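Local structure of alkaline serine protease (Pseudoalteromonas sp., 1Y9Z) at residues Gly255-Cys260 against Ala346-Ser351; Ile307-Ser312 against Thr340-Lys345. The protein is a cold-adapted subtilisin-like serine endopeptidase that probably hydrolyses peptide bonds in proteins, its alpha/beta protease domain carrying an inserted beta-barrel domain. One frame throughout, in Å; residues are numbered along the deposited sequence.

Interaction 1 (Gly255-Cys260 against Ala346-Ser351); sequences GALAEC and AKLGQS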
loop_
_atom_site.group_PDB
_atom_site.type_symbol
_atom_site.label_atom_id
_atom_site.label_comp_id
_atom_site.label_asym_id
_atom_site.label_seq_id
_atom_site.Cartn_x
_atom_site.Cartn_y
_atom_site.Cartn_z
ATOM N N GLY A 255 30.207 -1.702 5.686
ATOM C CA GLY A 255 31.009 -2.465 6.624
ATOM C C GLY A 255 30.719 -3.949 6.529
ATOM O O GLY A 255 29.789 -4.363 5.839
ATOM N N ALA A 256 31.521 -4.757 7.214
ATOM C CA ALA A 256 31.323 -6.198 7.198
ATOM C C ALA A 256 29.997 -6.527 7.876
ATOM O O ALA A 256 29.659 -5.946 8.908
ATOM C CB ALA A 256 32.470 -6.894 7.919
ATOM N N LEU A 257 29.248 -7.453 7.288
ATOM C CA LEU A 257 27.961 -7.851 7.845
ATOM C C LEU A 257 28.151 -8.745 9.066
ATOM O O LEU A 257 28.853 -9.755 9.005
ATOM C CB LEU A 257 27.132 -8.592 6.792
ATOM C CG LEU A 257 25.707 -8.978 7.203
ATOM C CD1 LEU A 257 24.886 -7.720 7.455
ATOM C CD2 LEU A 257 25.070 -9.820 6.108
ATOM N N ALA A 258 27.527 -8.357 10.172
ATOM C CA ALA A 258 27.601 -9.118 11.413
ATOM C C ALA A 258 26.204 -9.160 12.017
ATOM O O ALA A 258 25.469 -8.175 11.962
ATOM C CB ALA A 258 28.572 -8.455 12.379
ATOM N N GLU A 259 25.834 -10.299 12.590
ATOM C CA GLU A 259 24.510 -10.434 13.180
ATOM C C GLU A 259 24.510 -10.464 14.699
ATOM O O GLU A 259 25.372 -11.082 15.327
ATOM C CB GLU A 259 23.816 -11.691 12.647
ATOM C CG GLU A 259 22.586 -12.099 13.451
ATOM C CD GLU A 259 21.748 -13.153 12.758
ATOM O OE1 GLU A 259 22.324 -14.109 12.199
ATOM O OE2 GLU A 259 20.505 -13.029 12.783
ATOM N N CYS A 260 23.532 -9.782 15.282
ATOM C CA CYS A 260 23.381 -9.748 16.725
ATOM C C CYS A 260 22.420 -10.879 17.066
ATOM O O CYS A 260 21.209 -10.749 16.885
ATOM C CB CYS A 260 22.786 -8.415 17.174
ATOM S SG CYS A 260 22.666 -8.259 18.983
ATOM N N ALA A 346 23.748 -15.957 5.186
ATOM C CA ALA A 346 24.772 -16.619 4.389
ATOM C C ALA A 346 25.842 -15.651 3.896
ATOM O O ALA A 346 26.905 -16.074 3.437
ATOM C CB ALA A 346 24.128 -17.326 3.206
ATOM N N LYS A 347 25.564 -14.355 3.994
ATOM C CA LYS A 347 26.506 -13.338 3.539
ATOM C C LYS A 347 27.273 -12.673 4.677
ATOM O O LYS A 347 27.990 -11.696 4.460
ATOM C CB LYS A 347 25.767 -12.271 2.727
ATOM C CG LYS A 347 24.987 -12.825 1.545
ATOM C CD LYS A 347 25.890 -13.601 0.595
ATOM C CE LYS A 347 25.098 -14.196 -0.556
ATOM N NZ LYS A 347 25.961 -14.986 -1.476
ATOM N N LEU A 348 27.124 -13.201 5.887
ATOM C CA LEU A 348 27.810 -12.642 7.046
ATOM C C LEU A 348 29.317 -12.543 6.825
ATOM O O LEU A 348 29.945 -13.474 6.319
ATOM C CB LEU A 348 27.525 -13.490 8.289
ATOM C CG LEU A 348 26.089 -13.449 8.820
ATOM C CD1 LEU A 348 25.960 -14.360 10.031
ATOM C CD2 LEU A 348 25.722 -12.020 9.187
ATOM N N GLY A 349 29.889 -11.404 7.204
ATOM C CA GLY A 349 31.317 -11.198 7.046
ATOM C C GLY A 349 31.678 -10.439 5.784
ATOM O O GLY A 349 32.780 -9.900 5.669
ATOM N N GLN A 350 30.750 -10.386 4.835
ATOM C CA GLN A 350 30.987 -9.691 3.578
ATOM C C GLN A 350 30.667 -8.202 3.665
ATOM O O GLN A 350 29.789 -7.785 4.423
ATOM C CB GLN A 350 30.164 -10.337 2.460
ATOM C CG GLN A 350 30.597 -11.759 2.129
ATOM C CD GLN A 350 29.767 -12.393 1.030
ATOM O OE1 GLN A 350 29.600 -11.821 -0.047
ATOM N NE2 GLN A 350 29.251 -13.588 1.293
ATOM N N SER A 351 31.393 -7.405 2.887
ATOM C CA SER A 351 31.196 -5.961 2.866
ATOM C C SER A 351 29.774 -5.653 2.412
ATOM O O SER A 351 29.350 -6.080 1.337
ATOM C CB SER A 351 32.198 -5.304 1.916
ATOM O OG SER A 351 32.063 -3.893 1.929
#
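Three groups meet at Gln350 O. The amide of Leu257 donates to it at 2.9 Å between Leu257 N and Gln350 O, from above the carbonyl plane. Ala256 adds a CA-H...O contact, and Thr352 OG1 bonds it from just beyond the segment. The return bond is shorter and set on a lone pair: Gly349 N lies 2.7 Å from Leu257 O, in the carbonyl plane. One residue of strand 252-263 thus binds with both its N-H and its C=O, while Ala256 and Ser351 form a non-hydrogen-bonded antiparallel pair beside it. A type II turn, Lys347 to Gln350, presents these groups, closed by a 3.1 Å bond from Gln350 N to Lys347 O. Gly349 takes its third position with phi at 97°, where a CB would be jammed against the carbonyl oxygen of Leu348. Leu348, at the second position, crosses Leu257 obliquely; its CD2 sits 3.6 Å from Leu257 CG and reaches on to Glu259, 4.0 Å from that residue's CB. CG of Leu257 stands anti to its backbone N (chi1 -175°), which brings it against this methyl. The carboxylate of Glu259 is engaged elsewhere, by Tyr309 and Lys345. Since the polar bonding across the pair is all main chain, the match depends on turn geometry, with exposed Leu348 laid over buried Leu257 at the surface of the inserted barrel.

Interaction 2 (Ile307-Ser312 against Thr340-Lys345); sequences IVYSNS and TGLALK
Ile307 meets the helix through its CG2 methyl, which stands 4.0 Å from Leu344 CD1, the two side chains reaching toward each other tip to tip. A branched residue suits this buried strand position, because the Ile307 side chain also packs on Ile276 and Leu278 of one neighbouring strand and on Val334 and Val336 of the other. Two residues on, Tyr309 turns to the helix as well. Its CB comes within 3.5 Å of Gly341 CA, and CG, set between the backbone N and the carbonyl carbon (chi1 65°), is thereby brought over that same CA. Gly341 C lies over one face of the ring, 4.1 Å above the plane and offset toward the rim. Glycine is needed there: a CB on Gly341 would point at the strand and collide with Tyr309 CG. Strand 305-309 runs parallel to strand 333-336, which leads into helix 338-345; the short helix and strand segments, their axes 8.5 Å apart at closest and their directions 122° apart, belong to the inserted barrel, whose place in a subtilase and layout are consistent with a protease-associated domain. The side chains of Leu342 and Tyr309 cross at about a right angle, CD2 of Leu342 lying 4.2 Å from Tyr309 CE2. Tyr309 OH hydrogen-bonds Glu259 OE2, and Lys345, bent at chi4 (-66°), brings NZ to 3.2 Å from that hydroxyl while forming a salt bridge with Glu259 OE1. An alanine in place of Tyr309 would probably open a gap where the ring lay against Gly341 and Leu342 and leave Glu259 OE2 without its hydroxyl partner.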
loop_
_atom_site.group_PDB
_atom_site.type_symbol
_atom_site.label_atom_id
_atom_site.label_comp_id
_atom_site.label_asym_id
_atom_site.label_seq_id
_atom_site.Cartn_x
_atom_site.Cartn_y
_atom_site.Cartn_z
ATOM N N ILE A 307 20.192 -3.542 9.914
ATOM C CA ILE A 307 19.209 -4.261 9.114
ATOM C C ILE A 307 18.381 -5.154 10.027
ATOM O O ILE A 307 18.886 -6.138 10.567
ATOM C CB ILE A 307 19.872 -5.160 8.058
ATOM C CG1 ILE A 307 20.743 -4.323 7.121
ATOM C CG2 ILE A 307 18.799 -5.895 7.265
ATOM C CD1 ILE A 307 21.571 -5.154 6.160
ATOM N N VAL A 308 17.112 -4.804 10.200
ATOM C CA VAL A 308 16.209 -5.578 11.043
ATOM C C VAL A 308 15.353 -6.476 10.160
ATOM O O VAL A 308 14.740 -6.001 9.204
ATOM C CB VAL A 308 15.271 -4.654 11.847
ATOM C CG1 VAL A 308 14.294 -5.487 12.666
ATOM C CG2 VAL A 308 16.083 -3.743 12.751
ATOM N N TYR A 309 15.318 -7.772 10.462
ATOM C CA TYR A 309 14.493 -8.678 9.676
ATOM C C TYR A 309 13.359 -9.258 10.511
ATOM O O TYR A 309 13.477 -9.420 11.726
ATOM C CB TYR A 309 15.329 -9.798 9.031
ATOM C CG TYR A 309 16.006 -10.779 9.965
ATOM C CD1 TYR A 309 17.212 -10.465 10.592
ATOM C CD2 TYR A 309 15.472 -12.053 10.167
ATOM C CE1 TYR A 309 17.874 -11.399 11.394
ATOM C CE2 TYR A 309 16.124 -12.992 10.966
ATOM C CZ TYR A 309 17.325 -12.659 11.574
ATOM O OH TYR A 309 17.983 -13.592 12.348
ATOM N N SER A 310 12.251 -9.550 9.842
ATOM C CA SER A 310 11.060 -10.079 10.494
ATOM C C SER A 310 11.250 -11.373 11.272
ATOM O O SER A 310 12.040 -12.238 10.891
ATOM C CB SER A 310 9.955 -10.284 9.456
ATOM O OG SER A 310 9.644 -9.068 8.800
ATOM N N ASN A 311 10.505 -11.493 12.366
ATOM C CA ASN A 311 10.541 -12.689 13.194
ATOM C C ASN A 311 9.468 -13.642 12.670
ATOM O O ASN A 311 8.711 -13.293 11.764
ATOM C CB ASN A 311 10.272 -12.338 14.661
ATOM C CG ASN A 311 9.051 -11.457 14.839
ATOM O OD1 ASN A 311 7.958 -11.785 14.377
ATOM N ND2 ASN A 311 9.232 -10.330 15.516
ATOM N N SER A 312 9.399 -14.839 13.244
ATOM C CA SER A 312 8.432 -15.844 12.810
ATOM C C SER A 312 6.966 -15.477 13.048
ATOM O O SER A 312 6.081 -15.987 12.362
ATOM C CB SER A 312 8.735 -17.185 13.485
ATOM O OG SER A 312 8.640 -17.074 14.893
ATOM N N THR A 340 14.364 -12.668 3.506
ATOM C CA THR A 340 15.523 -11.865 3.142
ATOM C C THR A 340 16.545 -11.844 4.276
ATOM O O THR A 340 17.748 -11.930 4.035
ATOM C CB THR A 340 15.097 -10.427 2.794
ATOM O OG1 THR A 340 14.212 -10.459 1.667
ATOM C CG2 THR A 340 16.310 -9.575 2.449
ATOM N N GLY A 341 16.064 -11.737 5.510
ATOM C CA GLY A 341 16.959 -11.718 6.653
ATOM C C GLY A 341 17.728 -13.020 6.792
ATOM O O GLY A 341 18.905 -13.018 7.158
ATOM N N LEU A 342 17.067 -14.136 6.499
ATOM C CA LEU A 342 17.718 -15.437 6.596
ATOM C C LEU A 342 18.726 -15.615 5.468
ATOM O O LEU A 342 19.762 -16.257 5.645
ATOM C CB LEU A 342 16.678 -16.560 6.552
ATOM C CG LEU A 342 15.679 -16.603 7.713
ATOM C CD1 LEU A 342 14.756 -17.799 7.541
ATOM C CD2 LEU A 342 16.420 -16.692 9.039
ATOM N N ALA A 343 18.422 -15.041 4.309
ATOM C CA ALA A 343 19.315 -15.134 3.162
ATOM C C ALA A 343 20.588 -14.348 3.453
ATOM O O ALA A 343 21.683 -14.747 3.054
ATOM C CB ALA A 343 18.629 -14.586 1.914
ATOM N N LEU A 344 20.437 -13.230 4.156
ATOM C CA LEU A 344 21.573 -12.389 4.509
ATOM C C LEU A 344 22.517 -13.100 5.473
ATOM O O LEU A 344 23.692 -12.747 5.568
ATOM C CB LEU A 344 21.085 -11.072 5.123
ATOM C CG LEU A 344 20.441 -10.090 4.140
ATOM C CD1 LEU A 344 19.798 -8.939 4.898
ATOM C CD2 LEU A 344 21.500 -9.576 3.168
ATOM N N LYS A 345 22.003 -14.099 6.186
ATOM C CA LYS A 345 22.815 -14.859 7.131
ATOM C C LYS A 345 23.988 -15.521 6.417
ATOM O O LYS A 345 25.083 -15.637 6.972
ATOM C CB LYS A 345 21.978 -15.944 7.815
ATOM C CG LYS A 345 21.049 -15.446 8.907
ATOM C CD LYS A 345 20.240 -16.604 9.484
ATOM C CE LYS A 345 19.430 -16.177 10.697
ATOM N NZ LYS A 345 20.303 -15.795 11.840
#

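Overall arrangement
Interaction 1 is a surface contact, interaction 2 a largely buried one, and their centres lie about 12 Å apart in the same barrel. In chain order, residues 307-312 and 340-345 both fall between the two segments of interaction 1, and the loop 346-351 simply continues from helix 338-345. The surface contact is made by main-chain bonds and a turn; the inner one rests on side-chain packing against a helix. Glu259 joins them: its OE1 makes a 2.7 Å salt bridge with Lys345 NZ, and its OE2 probably hydrogen-bonds Tyr309 OH at 2.6 Å. Leu257 CD2 also packs against Leu344 O. Each contact uses a glycine, one for its backbone angles, the other for closeness.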